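Local coordinates for carbonic anhydrase (Porphyridium purpureum, PDB 1DDZ), which probably interconverts carbon dioxide and hydrogencarbonate as a zinc-dependent beta-class carbonic anhydrase, at residues V92-N97 and V348-A353; N100-S105 and I125-H130; E186-V191 and L207-V212. One frame throughout, in Å; residues are numbered along the deposited sequence.

Interaction 1. Residues V92-N97 and V348-A353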
ATOM      1  N   VAL A  92       9.355  20.707  12.563  1.00 17.42           N
ATOM      2  CA  VAL A  92       8.201  19.842  12.412  1.00 14.34           C
ATOM      3  C   VAL A  92       8.474  18.850  11.287  1.00 13.69           C
ATOM      4  O   VAL A  92       8.796  19.252  10.190  1.00 15.41           O
ATOM      5  CB  VAL A  92       6.945  20.635  12.053  1.00 11.35           C
ATOM      6  CG1 VAL A  92       5.728  19.698  12.017  1.00 14.56           C
ATOM      7  CG2 VAL A  92       6.720  21.740  13.074  1.00 15.13           C
ATOM      8  N   PHE A  93       8.368  17.556  11.589  1.00 12.52           N
ATOM      9  CA  PHE A  93       8.563  16.477  10.612  1.00 12.38           C
ATOM     10  C   PHE A  93       7.212  16.339   9.887  1.00 14.52           C
ATOM     11  O   PHE A  93       6.211  15.993  10.506  1.00 12.79           O
ATOM     12  CB  PHE A  93       8.892  15.199  11.363  1.00 14.03           C
ATOM     13  CG  PHE A  93       9.543  14.153  10.528  1.00 14.92           C
ATOM     14  CD1 PHE A  93      10.786  14.382   9.954  1.00  9.93           C
ATOM     15  CD2 PHE A  93       8.929  12.914  10.343  1.00 15.53           C
ATOM     16  CE1 PHE A  93      11.399  13.392   9.214  1.00 13.70           C
ATOM     17  CE2 PHE A  93       9.548  11.922   9.600  1.00 14.02           C
ATOM     18  CZ  PHE A  93      10.777  12.160   9.039  1.00 13.66           C
ATOM     19  N   VAL A  94       7.194  16.564   8.579  1.00 14.86           N
ATOM     20  CA  VAL A  94       5.949  16.575   7.817  1.00 14.22           C
ATOM     21  C   VAL A  94       5.683  15.459   6.820  1.00 16.01           C
ATOM     22  O   VAL A  94       6.560  15.064   6.053  1.00 15.66           O
ATOM     23  CB  VAL A  94       5.812  17.912   7.036  1.00 12.40           C
ATOM     24  CG1 VAL A  94       4.500  17.974   6.317  1.00 13.74           C
ATOM     25  CG2 VAL A  94       5.949  19.109   7.964  1.00 14.20           C
ATOM     26  N   HIS A  95       4.449  14.962   6.841  1.00 14.57           N
ATOM     27  CA  HIS A  95       3.997  13.949   5.893  1.00 13.31           C
ATOM     28  C   HIS A  95       2.754  14.590   5.278  1.00 14.44           C
ATOM     29  O   HIS A  95       1.957  15.213   5.989  1.00 12.31           O
ATOM     30  CB  HIS A  95       3.623  12.643   6.599  1.00 11.77           C
ATOM     31  CG  HIS A  95       3.111  11.571   5.682  1.00 12.78           C
ATOM     32  ND1 HIS A  95       3.700  11.276   4.469  1.00 14.96           N
ATOM     33  CD2 HIS A  95       2.095  10.682   5.826  1.00 13.91           C
ATOM     34  CE1 HIS A  95       3.077  10.252   3.913  1.00 11.45           C
ATOM     35  NE2 HIS A  95       2.100   9.873   4.717  1.00  8.87           N
ATOM     36  N   ARG A  96       2.649  14.549   3.955  1.00 12.87           N
ATOM     37  CA  ARG A  96       1.489  15.110   3.272  1.00 12.01           C
ATOM     38  C   ARG A  96       1.001  14.175   2.202  1.00 10.53           C
ATOM     39  O   ARG A  96       1.797  13.614   1.437  1.00  8.16           O
ATOM     40  CB  ARG A  96       1.793  16.459   2.640  1.00  9.50           C
ATOM     41  CG  ARG A  96       2.070  17.514   3.637  1.00  8.53           C
ATOM     42  CD  ARG A  96       2.075  18.848   2.996  1.00  9.30           C
ATOM     43  NE  ARG A  96       2.395  19.872   3.981  1.00 17.61           N
ATOM     44  CZ  ARG A  96       1.559  20.339   4.905  1.00 17.93           C
ATOM     45  NH1 ARG A  96       0.317  19.885   4.980  1.00 21.82           N
ATOM     46  NH2 ARG A  96       1.994  21.219   5.797  1.00 14.47           N
ATOM     47  N   ASN A  97      -0.313  13.992   2.172  1.00 10.50           N
ATOM     48  CA  ASN A  97      -0.947  13.133   1.189  1.00  9.55           C
ATOM     49  C   ASN A  97      -2.338  13.686   0.929  1.00  7.97           C
ATOM     50  O   ASN A  97      -2.691  14.741   1.467  1.00  7.00           O
ATOM     51  CB  ASN A  97      -0.982  11.678   1.678  1.00  8.88           C
ATOM     52  CG  ASN A  97      -1.890  11.481   2.877  1.00  7.66           C
ATOM     53  OD1 ASN A  97      -2.777  12.301   3.136  1.00 11.58           O
ATOM     54  ND2 ASN A  97      -1.667  10.411   3.619  1.00  7.00           N
ATOM     55  N   VAL A 348       1.903  19.774  -2.389  1.00 13.16           N
ATOM     56  CA  VAL A 348       3.031  19.043  -1.818  1.00  7.00           C
ATOM     57  C   VAL A 348       2.816  17.629  -1.300  1.00 11.87           C
ATOM     58  O   VAL A 348       1.846  17.344  -0.599  1.00 14.27           O
ATOM     59  CB  VAL A 348       3.658  19.853  -0.645  1.00 10.46           C
ATOM     60  CG1 VAL A 348       4.885  19.144  -0.088  1.00  7.51           C
ATOM     61  CG2 VAL A 348       4.042  21.237  -1.087  1.00  7.61           C
ATOM     62  N   HIS A 349       3.776  16.753  -1.602  1.00  9.11           N
ATOM     63  CA  HIS A 349       3.749  15.375  -1.129  1.00  8.83           C
ATOM     64  C   HIS A 349       5.087  15.174  -0.407  1.00  9.50           C
ATOM     65  O   HIS A 349       6.124  15.555  -0.921  1.00 11.98           O
ATOM     66  CB  HIS A 349       3.621  14.392  -2.299  1.00  7.00           C
ATOM     67  CG  HIS A 349       3.628  12.947  -1.887  1.00  7.00           C
ATOM     68  ND1 HIS A 349       2.918  12.475  -0.800  1.00  7.01           N
ATOM     69  CD2 HIS A 349       4.267  11.874  -2.409  1.00  7.00           C
ATOM     70  CE1 HIS A 349       3.127  11.178  -0.671  1.00  7.00           C
ATOM     71  NE2 HIS A 349       3.942  10.787  -1.635  1.00  7.00           N
ATOM     72  N   ARG A 350       5.057  14.653   0.810  1.00 10.80           N
ATOM     73  CA  ARG A 350       6.279  14.411   1.552  1.00  7.00           C
ATOM     74  C   ARG A 350       6.264  13.073   2.192  1.00  9.76           C
ATOM     75  O   ARG A 350       5.275  12.687   2.821  1.00 10.35           O
ATOM     76  CB  ARG A 350       6.479  15.428   2.655  1.00  7.00           C
ATOM     77  CG  ARG A 350       6.835  16.768   2.161  1.00  7.00           C
ATOM     78  CD  ARG A 350       7.218  17.668   3.291  1.00 10.94           C
ATOM     79  NE  ARG A 350       7.530  18.991   2.775  1.00 22.26           N
ATOM     80  CZ  ARG A 350       8.637  19.288   2.098  1.00 21.95           C
ATOM     81  NH1 ARG A 350       9.552  18.352   1.866  1.00 24.18           N
ATOM     82  NH2 ARG A 350       8.810  20.515   1.631  1.00 18.09           N
ATOM     83  N   ASN A 351       7.375  12.362   2.044  1.00 10.76           N
ATOM     84  CA  ASN A 351       7.541  11.055   2.643  1.00  9.76           C
ATOM     85  C   ASN A 351       9.033  10.908   3.000  1.00 10.00           C
ATOM     86  O   ASN A 351       9.812  11.835   2.812  1.00 10.67           O
ATOM     87  CB  ASN A 351       7.038   9.929   1.713  1.00  7.59           C
ATOM     88  CG  ASN A 351       7.822   9.834   0.416  1.00 10.46           C
ATOM     89  OD1 ASN A 351       8.991  10.213   0.349  1.00 16.73           O
ATOM     90  ND2 ASN A 351       7.187   9.337  -0.616  1.00  9.93           N
ATOM     91  N   ILE A 352       9.405   9.777   3.572  1.00  7.49           N
ATOM     92  CA  ILE A 352      10.776   9.539   3.965  1.00 12.60           C
ATOM     93  C   ILE A 352      11.647   9.324   2.762  1.00 15.00           C
ATOM     94  O   ILE A 352      11.477   8.329   2.038  1.00 15.02           O
ATOM     95  CB  ILE A 352      10.913   8.288   4.873  1.00 10.46           C
ATOM     96  CG1 ILE A 352      10.240   8.547   6.206  1.00 10.75           C
ATOM     97  CG2 ILE A 352      12.395   8.004   5.170  1.00 17.37           C
ATOM     98  CD1 ILE A 352      10.747   9.792   6.886  1.00 20.58           C
ATOM     99  N   ALA A 353      12.605  10.237   2.586  1.00 15.96           N
ATOM    100  CA  ALA A 353      13.579  10.176   1.502  1.00  9.61           C
ATOM    101  C   ALA A 353      13.002  10.449   0.118  1.00 10.63           C
ATOM    102  O   ALA A 353      13.454   9.884  -0.871  1.00 11.52           O
ATOM    103  CB  ALA A 353      14.288   8.836   1.528  1.00 11.08           C
TER
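The backbones of Arg96 and Arg350 pair where the edge strands 92-97 and 348-351 cross, their axes approaching to 4.7 Å with an angle of 125° between the chain directions. So steep a crossing leaves room for a single antiparallel bridge: this hydrogen-bonded pair is joined by two weak backbone bonds, Arg96 N to Arg350 O at 3.4 Å and Arg350 N to Arg96 O at 3.5 Å. Two histidines strengthen the junction. His95 ND1 donates to Arg350 O at 2.7 Å, and His349 ND1 donates to Arg96 O, also at 2.7 Å. Each carbonyl lies close to the plane of its imidazole and receives the N-H nearly along the C=O axis. The CB of His95 points away overall, but chi1 (178°) sets CG anti to the backbone N and the turn about chi2 (44°) presents ND1 to Arg350 O. An alanine in place of His95 would probably cost Arg350 O its short bond and leave the weak bond from Arg96 N as its remaining hydrogen bond across the junction. The arginine chains run extended from CG to NE, Arg350 CD passing 4.0 Å from Val94 CB and Arg96 CD lying 4.1 Å from Val348 CB. Their far ends reach the zinc-site strands, Arg96 NH1 hydrogen-bonded to Cys74 O and Arg350 NH1, weakly, to Cys328 O. Beyond the crossing, Phe93 meets Ile352 CD1 at its ring edge and also touches the zinc ligand Asp330. The nearly symmetric junction joins the outermost strands of two five-stranded sheets, one from each carbonic anhydrase repeat, an arrangement resembling the dimer of single-repeat beta-class enzymes.

Interaction 2. Residues N100-S105 and I125-H130. With ZN (zinc ion), chain C.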
ATOM      1  N   ASN A 100      -5.029  14.135   4.133  1.00 13.79           N
ATOM      2  CA  ASN A 100      -4.387  13.768   5.408  1.00 10.97           C
ATOM      3  C   ASN A 100      -4.796  12.405   5.988  1.00  9.37           C
ATOM      4  O   ASN A 100      -5.103  12.276   7.172  1.00  7.00           O
ATOM      5  CB  ASN A 100      -4.560  14.898   6.465  1.00  7.57           C
ATOM      6  CG  ASN A 100      -6.007  15.432   6.559  1.00  9.66           C
ATOM      7  OD1 ASN A 100      -6.385  16.357   5.848  1.00  7.80           O
ATOM      8  ND2 ASN A 100      -6.796  14.854   7.438  1.00  7.00           N
ATOM      9  N   GLN A 101      -4.712  11.381   5.153  1.00  7.15           N
ATOM     10  CA  GLN A 101      -5.089  10.044   5.538  1.00  8.98           C
ATOM     11  C   GLN A 101      -4.041   9.303   6.326  1.00 13.72           C
ATOM     12  O   GLN A 101      -2.840   9.450   6.092  1.00 14.38           O
ATOM     13  CB  GLN A 101      -5.434   9.224   4.295  1.00  7.00           C
ATOM     14  CG  GLN A 101      -6.655   9.700   3.559  1.00 11.45           C
ATOM     15  CD  GLN A 101      -7.917   9.585   4.401  1.00 11.77           C
ATOM     16  OE1 GLN A 101      -8.472  10.589   4.860  1.00 17.84           O
ATOM     17  NE2 GLN A 101      -8.344   8.363   4.654  1.00 14.43           N
ATOM     18  N   CYS A 102      -4.527   8.465   7.229  1.00  7.87           N
ATOM     19  CA  CYS A 102      -3.700   7.632   8.046  1.00  8.73           C
ATOM     20  C   CYS A 102      -4.283   6.230   7.909  1.00  9.06           C
ATOM     21  O   CYS A 102      -4.776   5.645   8.872  1.00 10.10           O
ATOM     22  CB  CYS A 102      -3.686   8.107   9.495  1.00  8.42           C
ATOM     23  SG  CYS A 102      -2.852   9.683   9.704  1.00  8.23           S
ATOM     24  N   ILE A 103      -4.192   5.694   6.696  1.00 10.49           N
ATOM     25  CA  ILE A 103      -4.693   4.371   6.363  1.00  8.38           C
ATOM     26  C   ILE A 103      -3.881   3.302   7.093  1.00 12.68           C
ATOM     27  O   ILE A 103      -2.653   3.316   7.050  1.00 16.69           O
ATOM     28  CB  ILE A 103      -4.653   4.181   4.830  1.00  7.22           C
ATOM     29  CG1 ILE A 103      -5.595   5.188   4.185  1.00  7.87           C
ATOM     30  CG2 ILE A 103      -4.989   2.731   4.436  1.00  7.00           C
ATOM     31  CD1 ILE A 103      -5.315   5.461   2.748  1.00 13.35           C
ATOM     32  N   HIS A 104      -4.566   2.368   7.742  1.00 10.41           N
ATOM     33  CA  HIS A 104      -3.926   1.309   8.510  1.00 11.93           C
ATOM     34  C   HIS A 104      -2.739   0.645   7.841  1.00 12.55           C
ATOM     35  O   HIS A 104      -1.692   0.509   8.443  1.00 16.17           O
ATOM     36  CB  HIS A 104      -4.930   0.197   8.876  1.00 14.70           C
ATOM     37  CG  HIS A 104      -6.087   0.660   9.703  1.00 18.27           C
ATOM     38  ND1 HIS A 104      -7.401   0.515   9.297  1.00 18.22           N
ATOM     39  CD2 HIS A 104      -6.140   1.207  10.938  1.00 14.92           C
ATOM     40  CE1 HIS A 104      -8.204   0.936  10.258  1.00 12.71           C
ATOM     41  NE2 HIS A 104      -7.462   1.359  11.262  1.00 19.14           N
ATOM     42  N   SER A 105      -2.911   0.221   6.595  1.00 13.58           N
ATOM     43  CA  SER A 105      -1.871  -0.491   5.882  1.00  8.11           C
ATOM     44  C   SER A 105      -1.086   0.312   4.858  1.00  7.17           C
ATOM     45  O   SER A 105      -0.366  -0.260   4.066  1.00 13.45           O
ATOM     46  CB  SER A 105      -2.455  -1.774   5.269  1.00  7.68           C
ATOM     47  OG  SER A 105      -3.705  -1.507   4.662  1.00 11.66           O
ATOM     48  N   ILE A 125       2.394  13.938  17.914  1.00 18.18           N
ATOM     49  CA  ILE A 125       1.970  13.660  16.548  1.00 14.21           C
ATOM     50  C   ILE A 125       0.681  14.447  16.350  1.00 14.47           C
ATOM     51  O   ILE A 125      -0.218  14.399  17.182  1.00 14.11           O
ATOM     52  CB  ILE A 125       1.672  12.152  16.327  1.00 17.77           C
ATOM     53  CG1 ILE A 125       2.938  11.315  16.536  1.00 10.85           C
ATOM     54  CG2 ILE A 125       1.087  11.908  14.909  1.00 15.02           C
ATOM     55  CD1 ILE A 125       2.638   9.842  16.582  1.00 12.79           C
ATOM     56  N   LEU A 126       0.608  15.212  15.272  1.00 15.12           N
ATOM     57  CA  LEU A 126      -0.588  15.989  14.969  1.00 12.87           C
ATOM     58  C   LEU A 126      -1.156  15.558  13.608  1.00 14.64           C
ATOM     59  O   LEU A 126      -0.402  15.386  12.636  1.00  9.30           O
ATOM     60  CB  LEU A 126      -0.257  17.490  14.901  1.00 10.79           C
ATOM     61  CG  LEU A 126       0.009  18.271  16.195  1.00 13.08           C
ATOM     62  CD1 LEU A 126       0.661  19.583  15.904  1.00 13.46           C
ATOM     63  CD2 LEU A 126      -1.299  18.548  16.869  1.00 16.01           C
ATOM     64  N   VAL A 127      -2.461  15.318  13.542  1.00 11.70           N
ATOM     65  CA  VAL A 127      -3.096  15.011  12.260  1.00  9.66           C
ATOM     66  C   VAL A 127      -3.900  16.277  12.005  1.00  8.97           C
ATOM     67  O   VAL A 127      -4.712  16.673  12.828  1.00 12.12           O
ATOM     68  CB  VAL A 127      -4.011  13.789  12.299  1.00  8.26           C
ATOM     69  CG1 VAL A 127      -4.635  13.602  10.942  1.00  9.36           C
ATOM     70  CG2 VAL A 127      -3.246  12.557  12.705  1.00  7.00           C
ATOM     71  N   CYS A 128      -3.613  16.967  10.909  1.00 11.23           N
ATOM     72  CA  CYS A 128      -4.293  18.218  10.622  1.00 10.99           C
ATOM     73  C   CYS A 128      -5.049  18.188   9.316  1.00 12.49           C
ATOM     74  O   CYS A 128      -4.491  17.816   8.289  1.00 10.84           O
ATOM     75  CB  CYS A 128      -3.287  19.374  10.588  1.00  9.49           C
ATOM     76  SG  CYS A 128      -3.975  20.961  10.180  1.00 12.07           S
ATOM     77  N   GLY A 129      -6.327  18.560   9.387  1.00  9.40           N
ATOM     78  CA  GLY A 129      -7.173  18.612   8.218  1.00  9.86           C
ATOM     79  C   GLY A 129      -7.465  20.076   8.005  1.00 10.75           C
ATOM     80  O   GLY A 129      -7.150  20.893   8.875  1.00 12.54           O
ATOM     81  N   HIS A 130      -8.118  20.424   6.904  1.00 12.80           N
ATOM     82  CA  HIS A 130      -8.427  21.814   6.630  1.00  9.58           C
ATOM     83  C   HIS A 130      -9.782  21.906   5.931  1.00 12.42           C
ATOM     84  O   HIS A 130     -10.117  21.071   5.105  1.00 12.71           O
ATOM     85  CB  HIS A 130      -7.319  22.440   5.769  1.00 10.86           C
ATOM     86  CG  HIS A 130      -7.158  21.793   4.422  1.00  8.73           C
ATOM     87  ND1 HIS A 130      -7.293  22.494   3.248  1.00  9.57           N
ATOM     88  CD2 HIS A 130      -6.915  20.508   4.064  1.00  7.00           C
ATOM     89  CE1 HIS A 130      -7.147  21.671   2.227  1.00  7.00           C
ATOM     90  NE2 HIS A 130      -6.919  20.452   2.690  1.00  7.00           N
TER
HETATM   91 ZN    ZN C   1      -7.178  19.003   1.270  1.00 28.56          ZN
HETATM   92  O   HOH W   1      -8.568  17.926   4.924  1.00 15.42           O
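Asn100 lays its carboxamide against the backbone of Cys128 and Gly129, with CG 3.3 Å from Cys128 O and OD1 3.4 Å from Gly129 CA. Its chi1 (47°) puts CG between the backbone N and the carbonyl carbon, against Cys128 O. A CB at Gly129 would lie against Asn100 ND2. Although Asn100 OD1 is also close to Cys128 O, both are acceptors; OD1 instead takes a hydrogen bond from a water at 2.8 Å. The same water accepts from His130 N at 3.2 Å and so links the loop to the backbone of a zinc ligand. His130 NE2 binds the zinc ion at 2.0 Å, and Cys74, Asp76 and Cys133 complete the site. Earlier in the strand Val127 takes over: its CG1 lies 4.0 Å from the backbone O of Asn100, and its CG2 makes the apolar contact with Cys102 SG at 4.2 Å. The loop between strand 92-97 and helix 107-119 thus packs over strand 124-130, which runs between strands 69-74 and 208-214. Helix 172-193 borders the contact, with Asn183 against Asn100, Gln187 against Val127 and Val191 against Cys102.

Interaction 3. Residues E186-V191 and L207-V212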
ATOM      1  N   GLU A 186     -11.047  10.301  12.719  1.00  7.50           N
ATOM      2  CA  GLU A 186     -10.841   8.913  12.315  1.00 11.84           C
ATOM      3  C   GLU A 186      -9.331   8.631  12.075  1.00 11.03           C
ATOM      4  O   GLU A 186      -8.805   7.600  12.469  1.00 13.81           O
ATOM      5  CB  GLU A 186     -11.675   8.647  11.057  1.00 12.72           C
ATOM      6  CG  GLU A 186     -12.383   7.297  11.046  1.00 28.86           C
ATOM      7  CD  GLU A 186     -13.232   7.031  12.307  1.00 34.80           C
ATOM      8  OE1 GLU A 186     -12.792   6.164  13.096  1.00 34.78           O
ATOM      9  OE2 GLU A 186     -14.319   7.660  12.492  1.00 35.94           O
ATOM     10  N   GLN A 187      -8.621   9.571  11.463  1.00 11.24           N
ATOM     11  CA  GLN A 187      -7.190   9.388  11.235  1.00 11.13           C
ATOM     12  C   GLN A 187      -6.444   9.350  12.589  1.00  7.98           C
ATOM     13  O   GLN A 187      -5.566   8.522  12.788  1.00 13.52           O
ATOM     14  CB  GLN A 187      -6.633  10.468  10.287  1.00  9.60           C
ATOM     15  CG  GLN A 187      -7.360  10.594   8.924  1.00  7.00           C
ATOM     16  CD  GLN A 187      -7.780   9.259   8.318  1.00  7.00           C
ATOM     17  OE1 GLN A 187      -6.985   8.339   8.208  1.00  7.00           O
ATOM     18  NE2 GLN A 187      -9.054   9.139   7.963  1.00 13.45           N
ATOM     19  N   VAL A 188      -6.833  10.195  13.537  1.00  8.27           N
ATOM     20  CA  VAL A 188      -6.220  10.185  14.865  1.00  7.00           C
ATOM     21  C   VAL A 188      -6.406   8.799  15.458  1.00 10.83           C
ATOM     22  O   VAL A 188      -5.481   8.215  16.028  1.00  9.75           O
ATOM     23  CB  VAL A 188      -6.854  11.239  15.780  1.00  7.68           C
ATOM     24  CG1 VAL A 188      -6.473  10.992  17.249  1.00  7.00           C
ATOM     25  CG2 VAL A 188      -6.381  12.609  15.353  1.00  7.00           C
ATOM     26  N   HIS A 189      -7.602   8.243  15.301  1.00 11.27           N
ATOM     27  CA  HIS A 189      -7.856   6.895  15.795  1.00 11.90           C
ATOM     28  C   HIS A 189      -6.854   5.907  15.171  1.00  8.31           C
ATOM     29  O   HIS A 189      -6.296   5.029  15.853  1.00  9.11           O
ATOM     30  CB  HIS A 189      -9.278   6.438  15.429  1.00 13.81           C
ATOM     31  CG  HIS A 189      -9.542   4.992  15.761  1.00 20.77           C
ATOM     32  ND1 HIS A 189      -9.315   3.968  14.863  1.00 23.72           N
ATOM     33  CD2 HIS A 189      -9.927   4.403  16.917  1.00 16.79           C
ATOM     34  CE1 HIS A 189      -9.536   2.806  15.464  1.00 27.94           C
ATOM     35  NE2 HIS A 189      -9.910   3.051  16.707  1.00 22.77           N
ATOM     36  N   ASN A 190      -6.692   6.010  13.859  1.00  8.84           N
ATOM     37  CA  ASN A 190      -5.792   5.135  13.116  1.00  7.56           C
ATOM     38  C   ASN A 190      -4.339   5.287  13.575  1.00 10.55           C
ATOM     39  O   ASN A 190      -3.627   4.297  13.724  1.00  7.94           O
ATOM     40  CB  ASN A 190      -5.938   5.383  11.614  1.00  9.09           C
ATOM     41  CG  ASN A 190      -7.272   4.893  11.081  1.00 13.85           C
ATOM     42  OD1 ASN A 190      -8.036   4.237  11.803  1.00 14.08           O
ATOM     43  ND2 ASN A 190      -7.551   5.177   9.823  1.00  7.83           N
ATOM     44  N   VAL A 191      -3.904   6.516  13.834  1.00  7.71           N
ATOM     45  CA  VAL A 191      -2.536   6.714  14.302  1.00  9.39           C
ATOM     46  C   VAL A 191      -2.324   5.987  15.636  1.00 12.24           C
ATOM     47  O   VAL A 191      -1.357   5.249  15.793  1.00 12.22           O
ATOM     48  CB  VAL A 191      -2.217   8.198  14.455  1.00  7.37           C
ATOM     49  CG1 VAL A 191      -0.880   8.365  15.135  1.00 10.25           C
ATOM     50  CG2 VAL A 191      -2.214   8.873  13.094  1.00  7.00           C
ATOM     51  N   LEU A 207       4.199   9.964  24.234  1.00 21.18           N
ATOM     52  CA  LEU A 207       3.775  10.216  22.858  1.00 19.34           C
ATOM     53  C   LEU A 207       2.287  10.534  22.772  1.00 17.61           C
ATOM     54  O   LEU A 207       1.423   9.657  22.981  1.00 17.08           O
ATOM     55  CB  LEU A 207       4.090   8.983  21.978  1.00 17.23           C
ATOM     56  CG  LEU A 207       3.770   8.987  20.472  1.00 15.27           C
ATOM     57  CD1 LEU A 207       4.552  10.088  19.769  1.00  8.48           C
ATOM     58  CD2 LEU A 207       4.133   7.636  19.881  1.00 13.56           C
ATOM     59  N   THR A 208       1.979  11.780  22.440  1.00 15.17           N
ATOM     60  CA  THR A 208       0.585  12.187  22.291  1.00 16.74           C
ATOM     61  C   THR A 208       0.140  12.212  20.832  1.00 15.96           C
ATOM     62  O   THR A 208       0.944  12.455  19.938  1.00 14.68           O
ATOM     63  CB  THR A 208       0.350  13.596  22.825  1.00 15.41           C
ATOM     64  OG1 THR A 208       1.201  14.513  22.132  1.00 11.66           O
ATOM     65  CG2 THR A 208       0.622  13.646  24.325  1.00 18.08           C
ATOM     66  N   VAL A 209      -1.127  11.920  20.584  1.00 12.47           N
ATOM     67  CA  VAL A 209      -1.642  12.007  19.239  1.00 11.24           C
ATOM     68  C   VAL A 209      -2.824  12.928  19.373  1.00  9.46           C
ATOM     69  O   VAL A 209      -3.697  12.685  20.189  1.00 13.33           O
ATOM     70  CB  VAL A 209      -2.110  10.670  18.679  1.00 10.79           C
ATOM     71  CG1 VAL A 209      -2.483  10.843  17.186  1.00  7.00           C
ATOM     72  CG2 VAL A 209      -1.035   9.620  18.860  1.00  7.85           C
ATOM     73  N   GLN A 210      -2.853  13.992  18.590  1.00 10.17           N
ATOM     74  CA  GLN A 210      -3.940  14.941  18.658  1.00  8.06           C
ATOM     75  C   GLN A 210      -4.422  15.359  17.284  1.00 12.07           C
ATOM     76  O   GLN A 210      -3.645  15.390  16.326  1.00 12.79           O
ATOM     77  CB  GLN A 210      -3.476  16.152  19.473  1.00 14.23           C
ATOM     78  CG  GLN A 210      -3.710  17.505  18.846  1.00 23.65           C
ATOM     79  CD  GLN A 210      -4.091  18.569  19.861  1.00 27.31           C
ATOM     80  OE1 GLN A 210      -3.303  18.947  20.712  1.00 29.67           O
ATOM     81  NE2 GLN A 210      -5.318  19.053  19.770  1.00 30.15           N
ATOM     82  N   GLY A 211      -5.720  15.638  17.185  1.00 11.51           N
ATOM     83  CA  GLY A 211      -6.321  16.084  15.939  1.00  8.41           C
ATOM     84  C   GLY A 211      -6.538  17.586  15.931  1.00  7.00           C
ATOM     85  O   GLY A 211      -6.861  18.193  16.956  1.00 10.70           O
ATOM     86  N   VAL A 212      -6.457  18.188  14.753  1.00  7.00           N
ATOM     87  CA  VAL A 212      -6.599  19.625  14.647  1.00  7.82           C
ATOM     88  C   VAL A 212      -7.127  19.961  13.231  1.00  7.00           C
ATOM     89  O   VAL A 212      -6.986  19.152  12.331  1.00  8.76           O
ATOM     90  CB  VAL A 212      -5.187  20.227  14.992  1.00 10.51           C
ATOM     91  CG1 VAL A 212      -4.435  20.702  13.766  1.00  7.00           C
ATOM     92  CG2 VAL A 212      -5.279  21.215  16.105  1.00  8.14           C
TER
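Val188 and Val191, one turn apart on helix 172-193, set their methyl groups against Val209 of strand 208-214, and Val188 also reaches Gly211. Val209 CG1 is shared by both helix residues, lying 3.6 Å from Val191 CG1 and 4.0 Å from Val188 CG1. The side chains of Val188 and Val209 lie alongside each other, pointing opposite ways, whereas Val191 meets Val209 at a slant. The second methyl of Val188, CG2, rests on the backbone, 3.5 Å from Gly211 CA. It is anti to the carbonyl carbon (CG1 at chi1 166°), which directs it onto the glycine. Gly211 is what permits this approach, since a CB there would point at the helix and come tightly against Val188 CG2. Around this apolar core, Val188 also packs on Val227, Val191 on Val197 and Val209 on Trp201. The helix is positioned by polar groups off the contact: Gln187 OE1 accepts from Cys102 N, Asn190 ND2 donates to Cys102 O, and Glu186 forms a salt bridge with Arg160 of the second subunit. Residues 186-191 run nearly antiparallel to residues 208-212, the two segment axes 8.0 Å apart. The helix packs against one face of the sheet, where strand 208-214 lies between strands 124-130 and 222-227, with helix 195-202 alongside.

How the interactions relate
All three contacts are buried and reach the same five-stranded sheet, but they differ in what they bring to it. Interaction 1, near the centre of the chain, joins its edge to the other repeat through histidine-to-carbonyl bonds. Interactions 2 and 3 stay within one repeat. Interaction 2 sets a loop and a water beside a zinc ligand; interaction 3 is apolar helix-on-sheet packing away from the metal. Their centres are about 7 Å apart, and they touch directly, strands 124-130 and 208-214 being sheet neighbours probably hydrogen-bonded between Ile125 N and Thr208 O. Interaction 1 adjoins interaction 2 in sequence, while its centre lies about 17 Å from that of interaction 3.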